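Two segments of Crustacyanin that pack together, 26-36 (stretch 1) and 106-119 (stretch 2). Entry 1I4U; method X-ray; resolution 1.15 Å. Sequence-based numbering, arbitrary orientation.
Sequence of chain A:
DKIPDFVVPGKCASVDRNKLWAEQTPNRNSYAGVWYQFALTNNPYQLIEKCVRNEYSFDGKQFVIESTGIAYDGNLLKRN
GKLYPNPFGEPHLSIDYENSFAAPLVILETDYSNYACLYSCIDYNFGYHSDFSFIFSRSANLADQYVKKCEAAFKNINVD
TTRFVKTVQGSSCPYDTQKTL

Stretch 1 26-36: PNRNSYAGVWY
Stretch 2, residues 106-119: VILETDYSNYACLY

Packing of residues 26-36 against the β-hairpin 106-119 in crustacyanin. Stretch 1 makes a weakly bonded helical turn about 28-31, then a strand from Gly33 (phi/psi 98/-156). Stretch 2 pairs two antiparallel strands, 106-110 and 115-119, through Val106 N to Tyr119 O (2.8 Å), Tyr119 N to Val106 O (2.9 Å), Leu108 N to Cys117 O (2.8 Å) and Cys117 N to Glu109 O (2.8 Å). No hydrogen bond crosses between the stretches; 487 Å² is buried, more than half of it on Tyr112, Tyr31 and Trp35. Along stretch 2, Ile107 (m, t) points toward stretch 1 and lays CD1 over one face of the Tyr31 ring, a CH-pi contact 4.0 Å from the centroid; Tyr31 is t, with chi2 73°. Thr110 (chi1 t) braces the turn: its OG1 donates to Tyr115 O (2.7 Å) and accepts from Tyr112 N (3.0 Å). Asp111 (p) ties the loop further, OD1 accepting from Asn114 N (2.8 Å) and Tyr115 N (3.0 Å), OD2 from Asn114 ND2 (2.8 Å). Tyr112, at phi/psi 69/-37, chi1 m and chi2 -81°, gives the largest covered area, 117 Å². Its CA lies 5.6 Å from Tyr31 CA; its ring and hydroxyl pack against carbon by van der Waals contact, CE1 4.0 Å from Tyr31 CB and OH 3.3 Å from Asn27 CB. Trp35 (m, chi2 101°), its CA 8.4 Å from Tyr115 CA, reaches the hairpin end: CH2 lies 3.6 Å from Tyr112 O, and CZ3 3.5 Å from Tyr115 C. Trp35 NE1 donates to Tyr31 O (2.9 Å), tying the strand residue back to the helical turn within stretch 1. Tyr115 (p) points away, its OH donating to Glu109 OE2 (2.6 Å). Ala116 meets both Trp35 and Tyr31: CB sits over one face of the Trp35 six-membered ring, 4.3 Å from its centroid, and at the Tyr31 edge, 4.1 Å from CE1. Finally, Leu118 (m, t) brings CD2 within 3.4 Å of Tyr31 OH, a carbon-to-oxygen contact without a hydrogen bond.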

# COMPACT_ATOMS: atom_id res chain seq x y z
N PRO A 26 6.97 -10.98 21.93
CA PRO A 26 7.20 -12.30 22.53
C PRO A 26 6.15 -13.35 22.19
O PRO A 26 6.40 -14.49 22.57
CB PRO A 26 7.14 -12.07 24.06
CG PRO A 26 7.42 -10.62 24.16
CD PRO A 26 6.68 -10.01 23.00
N ASN A 27 5.07 -12.94 21.56
CA ASN A 27 3.87 -13.78 21.48
C ASN A 27 3.56 -14.19 20.06
O ASN A 27 2.43 -14.61 19.79
CB ASN A 27 2.67 -13.08 22.13
CG ASN A 27 2.77 -13.16 23.64
OD1 ASN A 27 2.94 -14.24 24.24
ND2 ASN A 27 2.67 -12.02 24.32
N ARG A 28 4.51 -14.09 19.14
CA ARG A 28 4.14 -14.28 17.72
C ARG A 28 3.57 -15.66 17.49
O ARG A 28 2.64 -15.87 16.73
CB ARG A 28 5.36 -14.06 16.84
CG ARG A 28 5.97 -12.66 16.88
CD ARG A 28 4.97 -11.58 16.51
NE ARG A 28 5.68 -10.28 16.46
CZ ARG A 28 5.02 -9.15 16.31
NH1 ARG A 28 3.70 -9.18 16.21
NH2 ARG A 28 5.67 -8.00 16.28
N ASN A 29 4.13 -16.67 18.17
CA ASN A 29 3.67 -18.04 17.92
C ASN A 29 2.25 -18.17 18.38
O ASN A 29 1.44 -18.91 17.82
CB ASN A 29 4.61 -18.96 18.67
CG ASN A 29 5.85 -19.35 17.87
OD1 ASN A 29 5.74 -20.07 16.87
ND2 ASN A 29 7.04 -18.90 18.29
N SER A 30 1.88 -17.44 19.44
CA SER A 30 0.50 -17.53 19.90
C SER A 30 -0.48 -16.83 18.97
O SER A 30 -1.69 -17.06 19.12
CB SER A 30 0.39 -16.96 21.32
OG SER A 30 1.08 -17.79 22.26
N TYR A 31 -0.01 -15.97 18.11
CA TYR A 31 -0.85 -15.29 17.12
C TYR A 31 -1.04 -16.10 15.84
O TYR A 31 -1.90 -15.81 15.02
CB TYR A 31 -0.26 -13.90 16.79
CG TYR A 31 -1.22 -13.00 16.07
CD1 TYR A 31 -2.32 -12.39 16.68
CD2 TYR A 31 -1.00 -12.74 14.72
CE1 TYR A 31 -3.17 -11.58 15.99
CE2 TYR A 31 -1.88 -11.91 14.04
CZ TYR A 31 -2.96 -11.32 14.66
OH TYR A 31 -3.81 -10.52 13.93
N ALA A 32 -0.22 -17.14 15.71
CA ALA A 32 -0.30 -17.99 14.50
C ALA A 32 -1.57 -18.87 14.58
O ALA A 32 -2.32 -18.85 15.54
CB ALA A 32 0.94 -18.80 14.33
N GLY A 33 -1.80 -19.61 13.51
CA GLY A 33 -2.95 -20.47 13.41
C GLY A 33 -4.04 -19.76 12.59
O GLY A 33 -3.81 -18.85 11.78
N VAL A 34 -5.27 -20.21 12.84
CA VAL A 34 -6.41 -19.80 12.02
C VAL A 34 -7.21 -18.73 12.71
O VAL A 34 -7.59 -18.88 13.87
CB VAL A 34 -7.28 -21.04 11.69
CG1 VAL A 34 -8.52 -20.62 10.90
CG2 VAL A 34 -6.45 -22.05 10.92
N TRP A 35 -7.46 -17.65 11.97
CA TRP A 35 -8.32 -16.56 12.41
C TRP A 35 -9.43 -16.31 11.37
O TRP A 35 -9.13 -16.22 10.18
CB TRP A 35 -7.55 -15.27 12.53
CG TRP A 35 -6.58 -15.11 13.66
CD1 TRP A 35 -5.23 -15.24 13.57
CD2 TRP A 35 -6.86 -14.76 15.01
NE1 TRP A 35 -4.65 -15.00 14.79
CE2 TRP A 35 -5.63 -14.70 15.70
CE3 TRP A 35 -8.05 -14.51 15.69
CZ2 TRP A 35 -5.53 -14.39 17.07
CZ3 TRP A 35 -7.98 -14.20 17.02
CH2 TRP A 35 -6.73 -14.15 17.69
N TYR A 36 -10.65 -16.19 11.80
CA TYR A 36 -11.77 -15.88 10.94
C TYR A 36 -12.06 -14.39 11.03
O TYR A 36 -12.00 -13.79 12.09
CB TYR A 36 -13.01 -16.66 11.39
CG TYR A 36 -12.79 -18.16 11.35
CD1 TYR A 36 -12.27 -18.84 12.44
CD2 TYR A 36 -13.09 -18.92 10.21
CE1 TYR A 36 -12.06 -20.21 12.41
CE2 TYR A 36 -12.87 -20.28 10.18
CZ TYR A 36 -12.35 -20.93 11.28
OH TYR A 36 -12.14 -22.27 11.25
N VAL A 106 -1.76 -2.73 12.66
CA VAL A 106 -1.58 -2.67 14.09
C VAL A 106 -2.57 -3.64 14.74
O VAL A 106 -3.76 -3.70 14.34
CB VAL A 106 -1.84 -1.26 14.61
CG1 VAL A 106 -1.77 -1.25 16.11
CG2 VAL A 106 -0.82 -0.29 14.02
N ILE A 107 -2.10 -4.36 15.73
CA ILE A 107 -2.94 -5.20 16.55
C ILE A 107 -3.27 -4.35 17.76
O ILE A 107 -2.51 -4.17 18.70
CB ILE A 107 -2.26 -6.54 16.90
CG1 ILE A 107 -1.76 -7.31 15.68
CG2 ILE A 107 -3.17 -7.38 17.81
CD1 ILE A 107 -0.81 -8.47 16.02
N LEU A 108 -4.46 -3.73 17.69
CA LEU A 108 -4.85 -2.80 18.76
C LEU A 108 -5.05 -3.53 20.08
O LEU A 108 -4.82 -2.98 21.16
CB LEU A 108 -6.17 -2.16 18.38
CG LEU A 108 -6.23 -0.95 17.52
CD1 LEU A 108 -7.64 -0.39 17.54
CD2 LEU A 108 -5.25 0.14 17.95
N GLU A 109 -5.53 -4.77 20.01
CA GLU A 109 -5.84 -5.56 21.20
C GLU A 109 -6.06 -7.01 20.73
O GLU A 109 -6.70 -7.25 19.71
CB GLU A 109 -7.07 -5.07 21.93
CG GLU A 109 -7.32 -5.75 23.28
CD GLU A 109 -8.51 -5.17 24.03
OE1 GLU A 109 -8.61 -3.95 24.14
OE2 GLU A 109 -9.38 -5.96 24.49
N THR A 110 -5.52 -7.94 21.51
CA THR A 110 -5.81 -9.34 21.30
C THR A 110 -5.63 -10.12 22.62
O THR A 110 -4.80 -9.72 23.44
CB THR A 110 -4.94 -9.96 20.21
OG1 THR A 110 -5.32 -11.33 19.97
CG2 THR A 110 -3.48 -9.98 20.60
N ASP A 111 -6.37 -11.18 22.76
CA ASP A 111 -6.12 -12.16 23.83
C ASP A 111 -5.53 -13.44 23.27
O ASP A 111 -5.41 -14.39 24.06
CB ASP A 111 -7.37 -12.42 24.67
CG ASP A 111 -8.41 -13.26 23.97
OD1 ASP A 111 -8.26 -13.46 22.75
OD2 ASP A 111 -9.37 -13.69 24.66
N TYR A 112 -5.22 -13.52 21.98
CA TYR A 112 -4.62 -14.63 21.27
C TYR A 112 -5.54 -15.85 21.12
O TYR A 112 -5.45 -16.49 20.07
CB TYR A 112 -3.28 -15.13 21.85
CG TYR A 112 -2.29 -13.98 21.80
CD1 TYR A 112 -1.64 -13.69 20.63
CD2 TYR A 112 -2.05 -13.19 22.90
CE1 TYR A 112 -0.76 -12.65 20.57
CE2 TYR A 112 -1.15 -12.12 22.85
CZ TYR A 112 -0.50 -11.85 21.66
OH TYR A 112 0.41 -10.81 21.52
N SER A 113 -6.33 -16.16 22.12
CA SER A 113 -7.17 -17.36 22.09
C SER A 113 -8.61 -17.11 21.68
O SER A 113 -9.28 -18.13 21.40
CB SER A 113 -7.11 -18.03 23.45
OG SER A 113 -7.54 -17.20 24.43
N ASN A 114 -9.13 -15.89 21.63
CA ASN A 114 -10.51 -15.66 21.25
C ASN A 114 -10.63 -14.62 20.14
O ASN A 114 -11.36 -14.83 19.16
CB ASN A 114 -11.35 -15.21 22.44
CG ASN A 114 -11.39 -16.31 23.48
OD1 ASN A 114 -12.20 -17.24 23.32
ND2 ASN A 114 -10.54 -16.23 24.45
N TYR A 115 -9.96 -13.46 20.31
CA TYR A 115 -10.21 -12.34 19.41
C TYR A 115 -8.96 -11.56 19.13
O TYR A 115 -8.03 -11.57 19.92
CB TYR A 115 -11.29 -11.43 20.07
CG TYR A 115 -10.77 -10.63 21.22
CD1 TYR A 115 -10.68 -11.21 22.49
CD2 TYR A 115 -10.34 -9.33 21.07
CE1 TYR A 115 -10.21 -10.51 23.56
CE2 TYR A 115 -9.85 -8.63 22.14
CZ TYR A 115 -9.78 -9.21 23.38
OH TYR A 115 -9.29 -8.56 24.50
N ALA A 116 -9.05 -10.75 18.06
CA ALA A 116 -8.08 -9.73 17.75
C ALA A 116 -8.79 -8.55 17.08
O ALA A 116 -9.75 -8.72 16.31
CB ALA A 116 -6.96 -10.22 16.87
N CYS A 117 -8.34 -7.34 17.43
CA CYS A 117 -8.86 -6.10 16.91
C CYS A 117 -7.72 -5.46 16.10
O CYS A 117 -6.70 -5.10 16.69
CB CYS A 117 -9.31 -5.18 18.03
SG CYS A 117 -10.15 -5.96 19.45
N LEU A 118 -7.92 -5.35 14.79
CA LEU A 118 -6.84 -4.91 13.88
C LEU A 118 -7.16 -3.59 13.23
O LEU A 118 -8.33 -3.29 12.94
CB LEU A 118 -6.65 -5.96 12.79
CG LEU A 118 -6.51 -7.42 13.28
CD1 LEU A 118 -6.33 -8.32 12.05
CD2 LEU A 118 -5.44 -7.53 14.32
N TYR A 119 -6.12 -2.81 12.96
CA TYR A 119 -6.29 -1.46 12.45
C TYR A 119 -5.20 -1.08 11.46
O TYR A 119 -4.02 -1.34 11.71
CB TYR A 119 -6.26 -0.50 13.64
CG TYR A 119 -6.52 0.96 13.29
CD1 TYR A 119 -7.75 1.34 12.81
CD2 TYR A 119 -5.55 1.94 13.42
CE1 TYR A 119 -8.07 2.64 12.45
CE2 TYR A 119 -5.85 3.25 13.09
CZ TYR A 119 -7.10 3.60 12.61
OH TYR A 119 -7.35 4.92 12.29